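VESB protease (Vibrio cholerae, PDB 4LK4) probably cleaves peptide bonds as a secreted serine endopeptidase of the trypsin family, its protease domain joined to an Ig-like domain. Local coordinates at residues E330-Y335 and S339-S344; I106-Q111 and Q247-Q252. The protein carries 1 engineered substitution. All blocks are in the same frame, centred on the assembly; numbering follows the deposited sequence.

In the fold
Contact 1 lies wholly inside the Ig-like domain, pairing neighbouring strands of a hairpin, whereas contact 2 crosses from the trypsin-like barrel to the first strand of that domain. The two meet because strands 338-349 and 248-258 are neighbours in one sheet: S344 OG bonds to D251 O at 2.9 Å, and the methyl of A342 packs on the Y250 ring. Contact 1 is partly buried and rests on backbone hydrogen bonds, with E330, R341 and T343 linked by polar bonds on the more exposed face, which also carries I332, and L331, F333 and A342 beside K340 on the buried one. Contact 2 is small and buried, made by one carboxylate, one hydroxyl and a water, with no backbone pairing between its segments.

Contact 1: E330-Y335 and S339-S344; sequences ELIFSY and SKRATS
One face of the Y335 ring is covered by K340, whose CE sits 3.6 Å from the ring centroid in a CH-pi contact, while S339 meets the ring's edge through its backbone. This is the end of an antiparallel beta hairpin in the Ig-like domain. NZ of K340 lies farther over the same face as a cation-pi partner; its chain, extended beyond CG, carries the ammonium on to N246 O and a salt bridge with D274. The R341 guanidinium has I332 over one face and E330 OE1 near its edge, the two planar groups turned 76° apart. Four backbone bonds join the strands: L331 and A342 form one hydrogen-bonded pair, F333 and K340 the next, with F333 N 2.8 Å from K340 O. L331, F333 and A342 suit the buried face, where F333 and A342 pack on L248. On the other face, E330 bridges two residues. Its CG is anti to the backbone N (chi1 -165°) and the chain bends at chi2, bringing the carboxylate across to the partner strand. R341 NH1 meets E330 OE1 at 2.9 Å in a salt bridge, and T343 OG1 donates to E330 OE2 over 2.7 Å.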
ATOM      1  N   GLU A 330      -6.375   9.702 -15.445  1.00 57.41           N
ATOM      2  CA  GLU A 330      -6.449  10.473 -14.244  1.00 58.80           C
ATOM      3  C   GLU A 330      -7.708  11.329 -14.287  1.00 60.20           C
ATOM      4  O   GLU A 330      -7.962  12.028 -15.286  1.00 62.52           O
ATOM      5  CB  GLU A 330      -5.216  11.370 -14.217  1.00 61.81           C
ATOM      6  CG  GLU A 330      -4.906  12.017 -12.892  1.00 63.80           C
ATOM      7  CD  GLU A 330      -3.399  12.241 -12.693  1.00 66.53           C
ATOM      8  OE1 GLU A 330      -2.938  13.391 -12.877  1.00 70.16           O
ATOM      9  OE2 GLU A 330      -2.674  11.263 -12.362  1.00 64.72           O
ATOM     10  N   LEU A 331      -8.504  11.273 -13.231  1.00 59.42           N
ATOM     11  CA  LEU A 331      -9.597  12.220 -13.077  1.00 62.05           C
ATOM     12  C   LEU A 331      -9.198  13.195 -11.984  1.00 61.16           C
ATOM     13  O   LEU A 331      -8.739  12.782 -10.935  1.00 57.74           O
ATOM     14  CB  LEU A 331     -10.908  11.531 -12.709  1.00 63.84           C
ATOM     15  CG  LEU A 331     -11.745  10.868 -13.802  1.00 67.62           C
ATOM     16  CD1 LEU A 331     -11.071   9.622 -14.357  1.00 67.72           C
ATOM     17  CD2 LEU A 331     -13.103  10.505 -13.210  1.00 69.13           C
ATOM     18  N   ILE A 332      -9.407  14.483 -12.241  1.00 63.38           N
ATOM     19  CA  ILE A 332      -9.018  15.553 -11.339  1.00 63.68           C
ATOM     20  C   ILE A 332     -10.249  16.284 -10.807  1.00 64.27           C
ATOM     21  O   ILE A 332     -11.160  16.635 -11.577  1.00 65.61           O
ATOM     22  CB  ILE A 332      -8.189  16.591 -12.088  1.00 67.18           C
ATOM     23  CG1 ILE A 332      -7.123  15.923 -12.950  1.00 67.13           C
ATOM     24  CG2 ILE A 332      -7.546  17.541 -11.103  1.00 69.09           C
ATOM     25  CD1 ILE A 332      -6.495  16.874 -13.949  1.00 70.17           C
ATOM     26  N   PHE A 333     -10.245  16.548  -9.505  1.00 63.36           N
ATOM     27  CA  PHE A 333     -11.354  17.214  -8.839  1.00 64.97           C
ATOM     28  C   PHE A 333     -10.845  18.359  -8.027  1.00 66.55           C
ATOM     29  O   PHE A 333      -9.778  18.261  -7.447  1.00 66.67           O
ATOM     30  CB  PHE A 333     -12.077  16.290  -7.892  1.00 63.95           C
ATOM     31  CG  PHE A 333     -12.545  15.025  -8.525  1.00 63.18           C
ATOM     32  CD1 PHE A 333     -11.694  13.934  -8.632  1.00 60.62           C
ATOM     33  CD2 PHE A 333     -13.841  14.915  -8.998  1.00 65.13           C
ATOM     34  CE1 PHE A 333     -12.127  12.755  -9.204  1.00 59.33           C
ATOM     35  CE2 PHE A 333     -14.282  13.733  -9.573  1.00 64.26           C
ATOM     36  CZ  PHE A 333     -13.421  12.649  -9.670  1.00 61.31           C
ATOM     37  N   SER A 334     -11.615  19.442  -8.014  1.00 70.63           N
ATOM     38  CA  SER A 334     -11.343  20.600  -7.189  1.00 73.11           C
ATOM     39  C   SER A 334     -12.165  20.445  -5.940  1.00 73.35           C
ATOM     40  O   SER A 334     -13.266  19.897  -5.999  1.00 73.47           O
ATOM     41  CB  SER A 334     -11.803  21.869  -7.893  1.00 76.39           C
ATOM     42  OG  SER A 334     -11.257  21.924  -9.171  1.00 77.29           O
ATOM     43  N   TYR A 335     -11.660  20.951  -4.827  1.00 74.48           N
ATOM     44  CA  TYR A 335     -12.466  21.023  -3.626  1.00 78.44           C
ATOM     45  C   TYR A 335     -11.940  22.151  -2.753  1.00 83.58           C
ATOM     46  O   TYR A 335     -10.846  22.649  -2.998  1.00 86.63           O
ATOM     47  CB  TYR A 335     -12.473  19.667  -2.896  1.00 76.77           C
ATOM     48  CG  TYR A 335     -11.215  19.317  -2.125  1.00 76.14           C
ATOM     49  CD1 TYR A 335      -9.976  19.204  -2.772  1.00 75.25           C
ATOM     50  CD2 TYR A 335     -11.265  19.066  -0.744  1.00 77.28           C
ATOM     51  CE1 TYR A 335      -8.821  18.872  -2.068  1.00 74.62           C
ATOM     52  CE2 TYR A 335     -10.114  18.742  -0.038  1.00 76.22           C
ATOM     53  CZ  TYR A 335      -8.897  18.634  -0.702  1.00 75.48           C
ATOM     54  OH  TYR A 335      -7.756  18.293  -0.008  1.00 74.24           O
ATOM     55  N   SER A 339      -7.127  20.216  -4.457  1.00 76.08           N
ATOM     56  CA  SER A 339      -7.564  19.304  -5.499  1.00 70.89           C
ATOM     57  C   SER A 339      -7.214  17.878  -5.171  1.00 66.06           C
ATOM     58  O   SER A 339      -6.346  17.645  -4.371  1.00 63.91           O
ATOM     59  CB  SER A 339      -6.969  19.683  -6.845  1.00 70.69           C
ATOM     60  OG  SER A 339      -5.567  19.588  -6.867  1.00 69.36           O
ATOM     61  N   LYS A 340      -7.918  16.948  -5.819  1.00 64.21           N
ATOM     62  CA  LYS A 340      -7.710  15.510  -5.665  1.00 60.79           C
ATOM     63  C   LYS A 340      -7.623  14.857  -7.026  1.00 58.85           C
ATOM     64  O   LYS A 340      -8.307  15.278  -7.983  1.00 59.93           O
ATOM     65  CB  LYS A 340      -8.864  14.899  -4.892  1.00 61.35           C
ATOM     66  CG  LYS A 340      -8.971  15.471  -3.497  1.00 64.86           C
ATOM     67  CD  LYS A 340      -9.983  14.719  -2.670  1.00 66.94           C
ATOM     68  CE  LYS A 340     -10.141  15.386  -1.320  1.00 71.03           C
ATOM     69  NZ  LYS A 340     -11.086  14.616  -0.468  1.00 73.83           N
ATOM     70  N   ARG A 341      -6.773  13.848  -7.126  1.00 55.28           N
ATOM     71  CA  ARG A 341      -6.553  13.151  -8.374  1.00 54.65           C
ATOM     72  C   ARG A 341      -6.710  11.682  -8.099  1.00 52.68           C
ATOM     73  O   ARG A 341      -6.129  11.166  -7.156  1.00 54.42           O
ATOM     74  CB  ARG A 341      -5.144  13.429  -8.915  1.00 55.89           C
ATOM     75  CG  ARG A 341      -4.920  14.883  -9.341  1.00 59.58           C
ATOM     76  CD  ARG A 341      -3.486  15.163  -9.774  1.00 61.39           C
ATOM     77  NE  ARG A 341      -3.276  16.557 -10.176  1.00 64.73           N
ATOM     78  CZ  ARG A 341      -3.260  17.009 -11.434  1.00 66.77           C
ATOM     79  NH1 ARG A 341      -3.446  16.207 -12.476  1.00 66.09           N
ATOM     80  NH2 ARG A 341      -3.058  18.293 -11.656  1.00 69.96           N
ATOM     81  N   ALA A 342      -7.503  11.014  -8.908  1.00 51.43           N
ATOM     82  CA  ALA A 342      -7.556   9.585  -8.929  1.00 49.97           C
ATOM     83  C   ALA A 342      -6.934   9.142 -10.238  1.00 50.11           C
ATOM     84  O   ALA A 342      -7.334   9.604 -11.324  1.00 50.91           O
ATOM     85  CB  ALA A 342      -8.987   9.109  -8.858  1.00 50.85           C
ATOM     86  N   THR A 343      -5.976   8.224 -10.127  1.00 48.40           N
ATOM     87  CA  THR A 343      -5.298   7.642 -11.280  1.00 47.18           C
ATOM     88  C   THR A 343      -5.676   6.165 -11.363  1.00 46.46           C
ATOM     89  O   THR A 343      -5.383   5.392 -10.464  1.00 46.03           O
ATOM     90  CB  THR A 343      -3.778   7.834 -11.140  1.00 46.47           C
ATOM     91  OG1 THR A 343      -3.513   9.210 -10.911  1.00 47.42           O
ATOM     92  CG2 THR A 343      -3.038   7.436 -12.357  1.00 47.10           C
ATOM     93  N   SER A 344      -6.357   5.795 -12.446  1.00 47.56           N
ATOM     94  CA  SER A 344      -6.782   4.414 -12.690  1.00 47.24           C
ATOM     95  C   SER A 344      -6.037   3.815 -13.864  1.00 47.42           C
ATOM     96  O   SER A 344      -5.343   4.522 -14.574  1.00 48.67           O
ATOM     97  CB  SER A 344      -8.264   4.373 -12.984  1.00 48.37           C
ATOM     98  OG  SER A 344      -9.004   4.858 -11.885  1.00 49.00           O
TER

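Contact 2: I106-Q111 and Q247-Q252; sequences IVELAQ and QLSYDQ
The carboxylate of E108 is gripped at both oxygens, and the direct bond across the contact is short: S249 OG donates to E108 OE2 over 2.6 Å. The hydroxyl approaches the syn lone pair of OE2, on the side of the other oxygen, and therefore also lies 3.2 Å from E108 OE1. Q87 NE2 gives OE2 a second donor. OE1 takes the hydroxyl of Y90 and a water, which donates to E108 OE1 at 2.8 Å and makes a weak bond to L248 O at 3.0 Å. The buried acid thus has two partners on each oxygen, which would be expected to stabilise a negative charge away from bulk solvent.

E108 belongs to strand 105-109 of a six-stranded antiparallel barrel in the trypsin-like domain, and S249 to strand 248-258, the first strand of the Ig-like domain. The contact is therefore a domain interface, spanned by side chains: the nearest CA atoms, those of E108 and S249, are 8.0 Å apart. Glutamate suits this gap because its chain can reach over it. CG stands anti to the backbone N (chi1 -178°) and the chain stays extended through chi2 (-171°), delivering the carboxylate to the opposite strand. Serine is the matching short partner, short enough that the carboxylate comes right up to the base of its side chain, with S249 CB 3.2 Å from E108 OE1.

Alternation along strand 248-258 separates its two roles. S249 points toward the barrel, while L248 and Y250 point away, into their own domain, where Y250 also packs on S344 and L248 on K340. Y90, from barrel strand 82-91, binds both sides: its hydroxyl is hydrogen-bonded to E108 OE1 and to the backbone N of Y250.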
ATOM      1  N   ILE A 106      -2.037   0.828  -0.134  1.00 39.07           N
ATOM      2  CA  ILE A 106      -2.981   1.303   0.874  1.00 39.83           C
ATOM      3  C   ILE A 106      -4.196   0.384   0.854  1.00 40.06           C
ATOM      4  O   ILE A 106      -4.707   0.060  -0.210  1.00 39.59           O
ATOM      5  CB  ILE A 106      -3.483   2.737   0.563  1.00 40.88           C
ATOM      6  CG1 ILE A 106      -2.343   3.744   0.693  1.00 41.46           C
ATOM      7  CG2 ILE A 106      -4.655   3.132   1.456  1.00 40.68           C
ATOM      8  CD1 ILE A 106      -1.701   3.761   2.062  1.00 41.65           C
ATOM      9  N   VAL A 107      -4.643  -0.029   2.034  1.00 40.13           N
ATOM     10  CA  VAL A 107      -5.905  -0.724   2.144  1.00 41.26           C
ATOM     11  C   VAL A 107      -6.908   0.270   2.704  1.00 42.91           C
ATOM     12  O   VAL A 107      -6.711   0.804   3.784  1.00 42.87           O
ATOM     13  CB  VAL A 107      -5.800  -1.962   3.046  1.00 41.26           C
ATOM     14  CG1 VAL A 107      -7.112  -2.734   3.045  1.00 42.04           C
ATOM     15  CG2 VAL A 107      -4.655  -2.854   2.575  1.00 40.64           C
ATOM     16  N   GLU A 108      -7.954   0.551   1.922  1.00 44.61           N
ATOM     17  CA  GLU A 108      -9.064   1.358   2.347  1.00 45.59           C
ATOM     18  C   GLU A 108     -10.060   0.391   2.960  1.00 45.87           C
ATOM     19  O   GLU A 108     -10.382  -0.618   2.352  1.00 45.64           O
ATOM     20  CB  GLU A 108      -9.645   2.022   1.124  1.00 48.40           C
ATOM     21  CG  GLU A 108     -10.803   2.961   1.392  1.00 50.94           C
ATOM     22  CD  GLU A 108     -11.483   3.424   0.126  1.00 52.67           C
ATOM     23  OE1 GLU A 108     -10.853   4.216  -0.617  1.00 52.93           O
ATOM     24  OE2 GLU A 108     -12.649   2.995  -0.111  1.00 54.24           O
ATOM     25  N   LEU A 109     -10.521   0.686   4.165  1.00 46.18           N
ATOM     26  CA  LEU A 109     -11.344  -0.225   4.950  1.00 46.49           C
ATOM     27  C   LEU A 109     -12.812   0.091   4.800  1.00 48.78           C
ATOM     28  O   LEU A 109     -13.159   1.226   4.559  1.00 50.70           O
ATOM     29  CB  LEU A 109     -10.993  -0.050   6.414  1.00 46.55           C
ATOM     30  CG  LEU A 109      -9.550  -0.371   6.765  1.00 45.50           C
ATOM     31  CD1 LEU A 109      -9.398  -0.431   8.277  1.00 45.72           C
ATOM     32  CD2 LEU A 109      -9.134  -1.702   6.157  1.00 44.57           C
ATOM     33  N   ALA A 110     -13.680  -0.891   4.991  1.00 49.96           N
ATOM     34  CA  ALA A 110     -15.139  -0.665   4.873  1.00 53.34           C
ATOM     35  C   ALA A 110     -15.723   0.239   5.962  1.00 55.77           C
ATOM     36  O   ALA A 110     -16.861   0.671   5.872  1.00 58.74           O
ATOM     37  CB  ALA A 110     -15.892  -1.991   4.846  1.00 53.07           C
ATOM     38  N   GLN A 111     -14.961   0.522   6.998  1.00 57.56           N
ATOM     39  CA  GLN A 111     -15.382   1.522   7.968  1.00 60.27           C
ATOM     40  C   GLN A 111     -14.154   2.067   8.668  1.00 56.32           C
ATOM     41  O   GLN A 111     -13.096   1.462   8.619  1.00 54.00           O
ATOM     42  CB  GLN A 111     -16.376   0.917   8.968  1.00 64.87           C
ATOM     43  CG  GLN A 111     -16.034  -0.510   9.339  1.00 67.08           C
ATOM     44  CD  GLN A 111     -16.985  -1.146  10.340  1.00 71.65           C
ATOM     45  OE1 GLN A 111     -17.571  -0.474  11.196  1.00 75.19           O
ATOM     46  NE2 GLN A 111     -17.110  -2.468  10.252  1.00 72.40           N
ATOM     47  N   GLN A 247      -9.660  10.300   1.007  1.00 59.11           N
ATOM     48  CA  GLN A 247     -11.138  10.208   1.042  1.00 61.54           C
ATOM     49  C   GLN A 247     -11.827  10.347  -0.319  1.00 61.15           C
ATOM     50  O   GLN A 247     -12.993  10.762  -0.422  1.00 63.01           O
ATOM     51  CB  GLN A 247     -11.717  11.192   2.056  1.00 65.04           C
ATOM     52  CG  GLN A 247     -11.112  11.045   3.447  1.00 66.23           C
ATOM     53  CD  GLN A 247     -11.639  12.096   4.397  1.00 71.56           C
ATOM     54  OE1 GLN A 247     -12.534  11.828   5.195  1.00 74.64           O
ATOM     55  NE2 GLN A 247     -11.104  13.317   4.296  1.00 73.56           N
ATOM     56  N   LEU A 248     -11.086   9.973  -1.356  1.00 58.82           N
ATOM     57  CA  LEU A 248     -11.625   9.766  -2.688  1.00 58.10           C
ATOM     58  C   LEU A 248     -11.430   8.282  -2.949  1.00 55.48           C
ATOM     59  O   LEU A 248     -10.311   7.827  -3.167  1.00 51.95           O
ATOM     60  CB  LEU A 248     -10.858  10.607  -3.717  1.00 58.02           C
ATOM     61  CG  LEU A 248     -11.204  10.402  -5.195  1.00 58.96           C
ATOM     62  CD1 LEU A 248     -12.705  10.556  -5.391  1.00 61.60           C
ATOM     63  CD2 LEU A 248     -10.435  11.356  -6.110  1.00 58.85           C
ATOM     64  N   SER A 249     -12.522   7.533  -2.893  1.00 55.94           N
ATOM     65  CA  SER A 249     -12.481   6.095  -3.090  1.00 54.75           C
ATOM     66  C   SER A 249     -12.829   5.704  -4.521  1.00 55.66           C
ATOM     67  O   SER A 249     -13.891   6.061  -5.053  1.00 59.10           O
ATOM     68  CB  SER A 249     -13.449   5.403  -2.150  1.00 55.24           C
ATOM     69  OG  SER A 249     -13.456   4.015  -2.396  1.00 54.64           O
ATOM     70  N   TYR A 250     -11.961   4.913  -5.126  1.00 54.16           N
ATOM     71  CA  TYR A 250     -12.186   4.484  -6.483  1.00 54.04           C
ATOM     72  C   TYR A 250     -11.504   3.169  -6.891  1.00 52.62           C
ATOM     73  O   TYR A 250     -10.569   2.690  -6.243  1.00 50.46           O
ATOM     74  CB  TYR A 250     -11.723   5.595  -7.397  1.00 54.15           C
ATOM     75  CG  TYR A 250     -10.249   5.883  -7.337  1.00 52.33           C
ATOM     76  CD1 TYR A 250      -9.706   6.655  -6.304  1.00 52.68           C
ATOM     77  CD2 TYR A 250      -9.393   5.394  -8.308  1.00 51.12           C
ATOM     78  CE1 TYR A 250      -8.341   6.932  -6.248  1.00 50.61           C
ATOM     79  CE2 TYR A 250      -8.027   5.652  -8.260  1.00 50.79           C
ATOM     80  CZ  TYR A 250      -7.499   6.430  -7.229  1.00 50.22           C
ATOM     81  OH  TYR A 250      -6.144   6.723  -7.215  1.00 49.15           O
ATOM     82  N   ASP A 251     -11.987   2.618  -8.003  1.00 53.58           N
ATOM     83  CA  ASP A 251     -11.361   1.474  -8.665  1.00 52.51           C
ATOM     84  C   ASP A 251     -10.068   1.938  -9.329  1.00 51.90           C
ATOM     85  O   ASP A 251     -10.084   2.769 -10.270  1.00 53.80           O
ATOM     86  CB  ASP A 251     -12.303   0.879  -9.733  1.00 53.68           C
ATOM     87  CG  ASP A 251     -13.671   0.510  -9.174  1.00 55.11           C
ATOM     88  OD1 ASP A 251     -13.706  -0.303  -8.235  1.00 55.96           O
ATOM     89  OD2 ASP A 251     -14.707   1.012  -9.664  1.00 57.28           O
ATOM     90  N   GLN A 252      -8.950   1.405  -8.858  1.00 49.94           N
ATOM     91  CA  GLN A 252      -7.657   1.815  -9.369  1.00 49.61           C
ATOM     92  C   GLN A 252      -7.281   1.062 -10.641  1.00 50.66           C
ATOM     93  O   GLN A 252      -7.017   1.673 -11.660  1.00 51.48           O
ATOM     94  CB  GLN A 252      -6.581   1.584  -8.328  1.00 47.43           C
ATOM     95  CG  GLN A 252      -5.295   2.352  -8.602  1.00 45.70           C
ATOM     96  CD  GLN A 252      -4.123   1.824  -7.774  1.00 43.42           C
ATOM     97  OE1 GLN A 252      -4.112   0.676  -7.346  1.00 41.15           O
ATOM     98  NE2 GLN A 252      -3.123   2.664  -7.581  1.00 42.56           N
TER
HETATM   99  O   HOH W   1      -9.660   6.791  -0.458  1.00 52.96           O